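Local coordinates for protein VP5 (Halorubrum pleomorphic virus 6, PDB 6QGL) that is a viral envelope protein that probably drives fusion of the virus membrane with that of its haloarchaeal host, at residues 123-126 against 127-130; 234-237 against 238-242. One frame throughout, in Å; residues are numbered along the deposited sequence.

Contact 1: 123-126 against 127-130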
loop_
_atom_site.group_PDB
_atom_site.type_symbol
_atom_site.label_atom_id
_atom_site.label_comp_id
_atom_site.label_asym_id
_atom_site.label_seq_id
_atom_site.Cartn_x
_atom_site.Cartn_y
_atom_site.Cartn_z
ATOM N N TRP A 123 -9.915 -3.094 -8.276
ATOM C CA TRP A 123 -10.418 -4.472 -8.305
ATOM C C TRP A 123 -10.638 -4.856 -9.765
ATOM O O TRP A 123 -10.158 -5.901 -10.198
ATOM C CB TRP A 123 -11.732 -4.619 -7.507
ATOM C CG TRP A 123 -12.498 -5.872 -7.834
ATOM C CD1 TRP A 123 -13.558 -5.987 -8.688
ATOM C CD2 TRP A 123 -12.207 -7.199 -7.376
ATOM N NE1 TRP A 123 -13.957 -7.300 -8.773
ATOM C CE2 TRP A 123 -13.163 -8.063 -7.959
ATOM C CE3 TRP A 123 -11.249 -7.739 -6.499
ATOM C CZ2 TRP A 123 -13.176 -9.440 -7.711
ATOM C CZ3 TRP A 123 -11.271 -9.101 -6.249
ATOM C CH2 TRP A 123 -12.217 -9.937 -6.861
ATOM N N ASN A 124 -11.340 -3.986 -10.521
ATOM C CA ASN A 124 -11.637 -4.161 -11.940
ATOM C C ASN A 124 -10.383 -4.406 -12.755
ATOM O O ASN A 124 -10.386 -5.310 -13.589
ATOM C CB ASN A 124 -12.413 -2.963 -12.484
ATOM C CG ASN A 124 -13.870 -2.935 -12.062
ATOM O OD1 ASN A 124 -14.389 -3.842 -11.390
ATOM N ND2 ASN A 124 -14.569 -1.892 -12.464
ATOM N N GLU A 125 -9.299 -3.650 -12.480
ATOM C CA GLU A 125 -8.021 -3.822 -13.173
ATOM C C GLU A 125 -7.371 -5.174 -12.847
ATOM O O GLU A 125 -6.853 -5.824 -13.756
ATOM C CB GLU A 125 -7.065 -2.652 -12.884
ATOM C CG GLU A 125 -5.867 -2.578 -13.821
ATOM C CD GLU A 125 -6.157 -2.624 -15.311
ATOM O OE1 GLU A 125 -7.012 -1.837 -15.781
ATOM O OE2 GLU A 125 -5.525 -3.449 -16.009
ATOM N N THR A 126 -7.422 -5.604 -11.564
ATOM C CA THR A 126 -6.864 -6.885 -11.102
ATOM C C THR A 126 -7.529 -8.033 -11.873
ATOM O O THR A 126 -6.857 -8.909 -12.419
ATOM C CB THR A 126 -7.086 -7.041 -9.574
ATOM O OG1 THR A 126 -6.563 -5.903 -8.885
ATOM C CG2 THR A 126 -6.471 -8.319 -9.014
ATOM N N VAL A 127 -8.857 -7.978 -11.928
ATOM C CA VAL A 127 -9.766 -8.934 -12.542
ATOM C C VAL A 127 -9.662 -8.904 -14.088
ATOM O O VAL A 127 -9.712 -9.968 -14.705
ATOM C CB VAL A 127 -11.174 -8.658 -11.957
ATOM C CG1 VAL A 127 -12.248 -9.532 -12.570
ATOM C CG2 VAL A 127 -11.147 -8.865 -10.455
ATOM N N ARG A 128 -9.446 -7.713 -14.698
ATOM C CA ARG A 128 -9.248 -7.571 -16.151
ATOM C C ARG A 128 -7.903 -8.142 -16.556
ATOM O O ARG A 128 -7.793 -8.722 -17.636
ATOM C CB ARG A 128 -9.298 -6.101 -16.595
ATOM C CG ARG A 128 -10.686 -5.603 -16.909
ATOM C CD ARG A 128 -10.706 -4.374 -17.816
ATOM N NE ARG A 128 -10.165 -3.139 -17.227
ATOM C CZ ARG A 128 -10.846 -2.315 -16.438
ATOM N NH1 ARG A 128 -10.262 -1.239 -15.933
ATOM N NH2 ARG A 128 -12.102 -2.583 -16.116
ATOM N N GLU A 129 -6.874 -7.947 -15.700
ATOM C CA GLU A 129 -5.515 -8.441 -15.908
ATOM C C GLU A 129 -5.523 -9.961 -15.915
ATOM O O GLU A 129 -4.947 -10.548 -16.826
ATOM C CB GLU A 129 -4.562 -7.902 -14.832
ATOM C CG GLU A 129 -3.106 -8.293 -15.016
ATOM C CD GLU A 129 -2.198 -7.796 -13.910
ATOM O OE1 GLU A 129 -2.426 -8.176 -12.739
ATOM O OE2 GLU A 129 -1.259 -7.026 -14.215
ATOM N N LEU A 130 -6.205 -10.595 -14.931
ATOM C CA LEU A 130 -6.313 -12.054 -14.862
ATOM C C LEU A 130 -6.894 -12.607 -16.161
ATOM O O LEU A 130 -6.350 -13.574 -16.689
ATOM C CB LEU A 130 -7.120 -12.530 -13.636
ATOM C CG LEU A 130 -7.339 -14.053 -13.491
ATOM C CD1 LEU A 130 -6.020 -14.821 -13.432
ATOM C CD2 LEU A 130 -8.168 -14.370 -12.282
HETATM O O HOH W 1 -4.253 -10.008 -11.901
#

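Contact 2: 234-237 against 238-242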
loop_
_atom_site.group_PDB
_atom_site.type_symbol
_atom_site.label_atom_id
_atom_site.label_comp_id
_atom_site.label_asym_id
_atom_site.label_seq_id
_atom_site.Cartn_x
_atom_site.Cartn_y
_atom_site.Cartn_z
ATOM N N ALA A 234 -12.908 -6.853 3.626
ATOM C CA ALA A 234 -12.531 -6.208 4.885
ATOM C C ALA A 234 -12.522 -4.690 4.711
ATOM O O ALA A 234 -13.126 -3.982 5.516
ATOM C CB ALA A 234 -11.166 -6.698 5.344
ATOM N N VAL A 235 -11.900 -4.206 3.618
ATOM C CA VAL A 235 -11.818 -2.782 3.274
ATOM C C VAL A 235 -13.218 -2.267 2.910
ATOM O O VAL A 235 -13.588 -1.167 3.328
ATOM C CB VAL A 235 -10.776 -2.508 2.149
ATOM C CG1 VAL A 235 -10.567 -1.007 1.943
ATOM C CG2 VAL A 235 -9.444 -3.192 2.447
ATOM N N GLU A 236 -13.997 -3.080 2.168
ATOM C CA GLU A 236 -15.363 -2.760 1.752
ATOM C C GLU A 236 -16.277 -2.513 2.957
ATOM O O GLU A 236 -16.904 -1.453 3.028
ATOM C CB GLU A 236 -15.927 -3.869 0.841
ATOM C CG GLU A 236 -17.431 -3.811 0.599
ATOM C CD GLU A 236 -17.980 -2.629 -0.183
ATOM O OE1 GLU A 236 -17.234 -2.051 -1.005
ATOM O OE2 GLU A 236 -19.172 -2.299 0.011
ATOM N N THR A 237 -16.334 -3.478 3.901
ATOM C CA THR A 237 -17.166 -3.398 5.109
ATOM C C THR A 237 -16.748 -2.247 6.020
ATOM O O THR A 237 -17.608 -1.630 6.647
ATOM C CB THR A 237 -17.226 -4.742 5.845
ATOM O OG1 THR A 237 -15.900 -5.186 6.128
ATOM C CG2 THR A 237 -17.980 -5.806 5.057
ATOM N N GLU A 238 -15.435 -1.940 6.067
ATOM C CA GLU A 238 -14.886 -0.840 6.855
ATOM C C GLU A 238 -15.263 0.500 6.225
ATOM O O GLU A 238 -15.593 1.443 6.948
ATOM C CB GLU A 238 -13.368 -0.975 6.978
ATOM C CG GLU A 238 -12.914 -1.907 8.088
ATOM C CD GLU A 238 -11.552 -2.550 7.889
ATOM O OE1 GLU A 238 -10.639 -1.873 7.366
ATOM O OE2 GLU A 238 -11.396 -3.737 8.257
ATOM N N MET A 239 -15.246 0.568 4.875
ATOM C CA MET A 239 -15.626 1.743 4.091
ATOM C C MET A 239 -17.096 2.077 4.351
ATOM O O MET A 239 -17.420 3.246 4.563
ATOM C CB MET A 239 -15.399 1.468 2.602
ATOM C CG MET A 239 -14.971 2.668 1.809
ATOM S SD MET A 239 -14.416 2.160 0.154
ATOM C CE MET A 239 -12.742 1.796 0.478
ATOM N N ASP A 240 -17.974 1.044 4.380
ATOM C CA ASP A 240 -19.406 1.200 4.657
ATOM C C ASP A 240 -19.610 1.764 6.057
ATOM O O ASP A 240 -20.398 2.697 6.217
ATOM C CB ASP A 240 -20.159 -0.141 4.514
ATOM C CG ASP A 240 -20.283 -0.688 3.108
ATOM O OD1 ASP A 240 -20.047 0.069 2.156
ATOM O OD2 ASP A 240 -20.625 -1.876 2.964
ATOM N N THR A 241 -18.873 1.218 7.054
ATOM C CA THR A 241 -18.922 1.640 8.452
ATOM C C THR A 241 -18.583 3.125 8.568
ATOM O O THR A 241 -19.351 3.881 9.162
ATOM C CB THR A 241 -17.984 0.758 9.316
ATOM O OG1 THR A 241 -18.330 -0.617 9.144
ATOM C CG2 THR A 241 -18.034 1.114 10.795
ATOM N N VAL A 242 -17.451 3.527 7.978
ATOM C CA VAL A 242 -16.919 4.884 7.975
ATOM C C VAL A 242 -17.924 5.885 7.393
ATOM O O VAL A 242 -18.233 6.859 8.072
ATOM C CB VAL A 242 -15.527 4.914 7.282
ATOM C CG1 VAL A 242 -15.142 6.312 6.809
ATOM C CG2 VAL A 242 -14.457 4.345 8.205
#

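Contact 1: 123-126 against 127-130
Val127 lays its CG2 methyl over one face of the Trp123 indole, four residues back on the same helix. The methyl lies 3.5 Å from the centroid of the six-membered ring, and the line between them makes 21° with the ring normal, so this is a CH-pi contact over the face. The carbon it comes nearest is CE2 of Trp123. Because CG of Trp123 stands anti to the backbone N (chi1 163°), the indole runs beside its own carbonyl and on toward the next turn, where CG2 of Val127 meets it. The ring is fixed at other points too: NE1 bonds to the Leu184 carbonyl, and Trp232 packs edge-to-face.

On another side of the helix, Glu125 OE1 and Arg128 NH1 form a salt bridge of 3.3 Å whose hydrogen bond is weak. Glu125 bends at chi2 and Arg128 at chi3, and the two chains cross nearly at right angles with carboxylate and guanidinium planes 75° apart, which favours a single point of approach over a paired one.

Thr126 O accepts Leu130 N and also a water, whose oxygen is 2.9 Å from Thr126 O. The same water donates to Glu129 OE1 at 2.7 Å, bridging backbone and side chain. Glu129 is gripped further by a salt bridge to Arg57 of helix 43-66.

The backbone bonds run from each residue to the fourth one on, with Val127 N 3.0 Å from Trp123 O, and the side-chain pairs follow the i to i+3 and i+4 spacing of an alpha helix, here within the long helix 97-140.

Contact 2: 234-237 against 238-242
With chi1 at -55°, Thr241 holds OG1 beside its backbone N and anti to its carbonyl carbon, which turns the hydroxyl back along the helix to Thr237; Glu236, bent at chi2 (66°), swings its carboxylate forward to Asp240. Thr241 OG1 donates to Thr237 O at 2.8 Å, and the backbone N of Thr241 reaches the same oxygen at 3.1 Å. Both donors lie out of the carbonyl plane, on opposite faces, so one acceptor is gripped twice without the donors competing for one position. Thr237 OG1 in turn bonds to the carbonyl of Asn233, a residue earlier on the helix.

The two carboxylates come close despite like charge. Glu236 OE2 lies 3.3 Å from both OD1 and OD2 of Asp240, facing the pair; the two carboxylate planes are 83° apart. Nearby cations probably ease the repulsion: Arg116 makes a salt bridge to Asp240 OD1, while its long, weak ion pair with Glu236 OE2 is matched by another from Lys207. The other oxygen, Glu236 OE1, bonds to Tyr120 OH.

A looser apolar contact joins Val235 CG1 to Met239 CE at 3.8 Å. Glu238, extended beyond CG, runs alongside the Ala234 carbonyl, while Glu238 N bonds to Ala234 O at 3.1 Å.

Within helix 229-257, Val235, Glu236 and Met239 pack against Phe119 of helix 97-140, with Val115 also touching Met239. Val242 meets Val75 and Glu76 of helix 73-92, and Glu238 rests on the loop residues Gln69 and Leu72, so this part of the helix contacts helices 97-140 and 73-92 and the loop leading into the latter.

In the fold
Contact 1 comes first along the chain, on helix 97-140, and contact 2 follows on helix 229-257; the four-stranded antiparallel sheet 166-174 to 209-213 is built from the chain between them. Their centres are about 21 Å apart and their nearest atoms about 9 Å, so they do not touch, but the two helices meet directly: contact 2 packs on an earlier part of helix 97-140, and helix 229-257 also reaches contact 1 near its start. Contact 1 faces strands 166-174 and 180-189 as well. Both belong to the N-terminal region of the envelope protein, and their residues lie where the two helices pack together and, for contact 1, where helix 97-140 packs on the sheet.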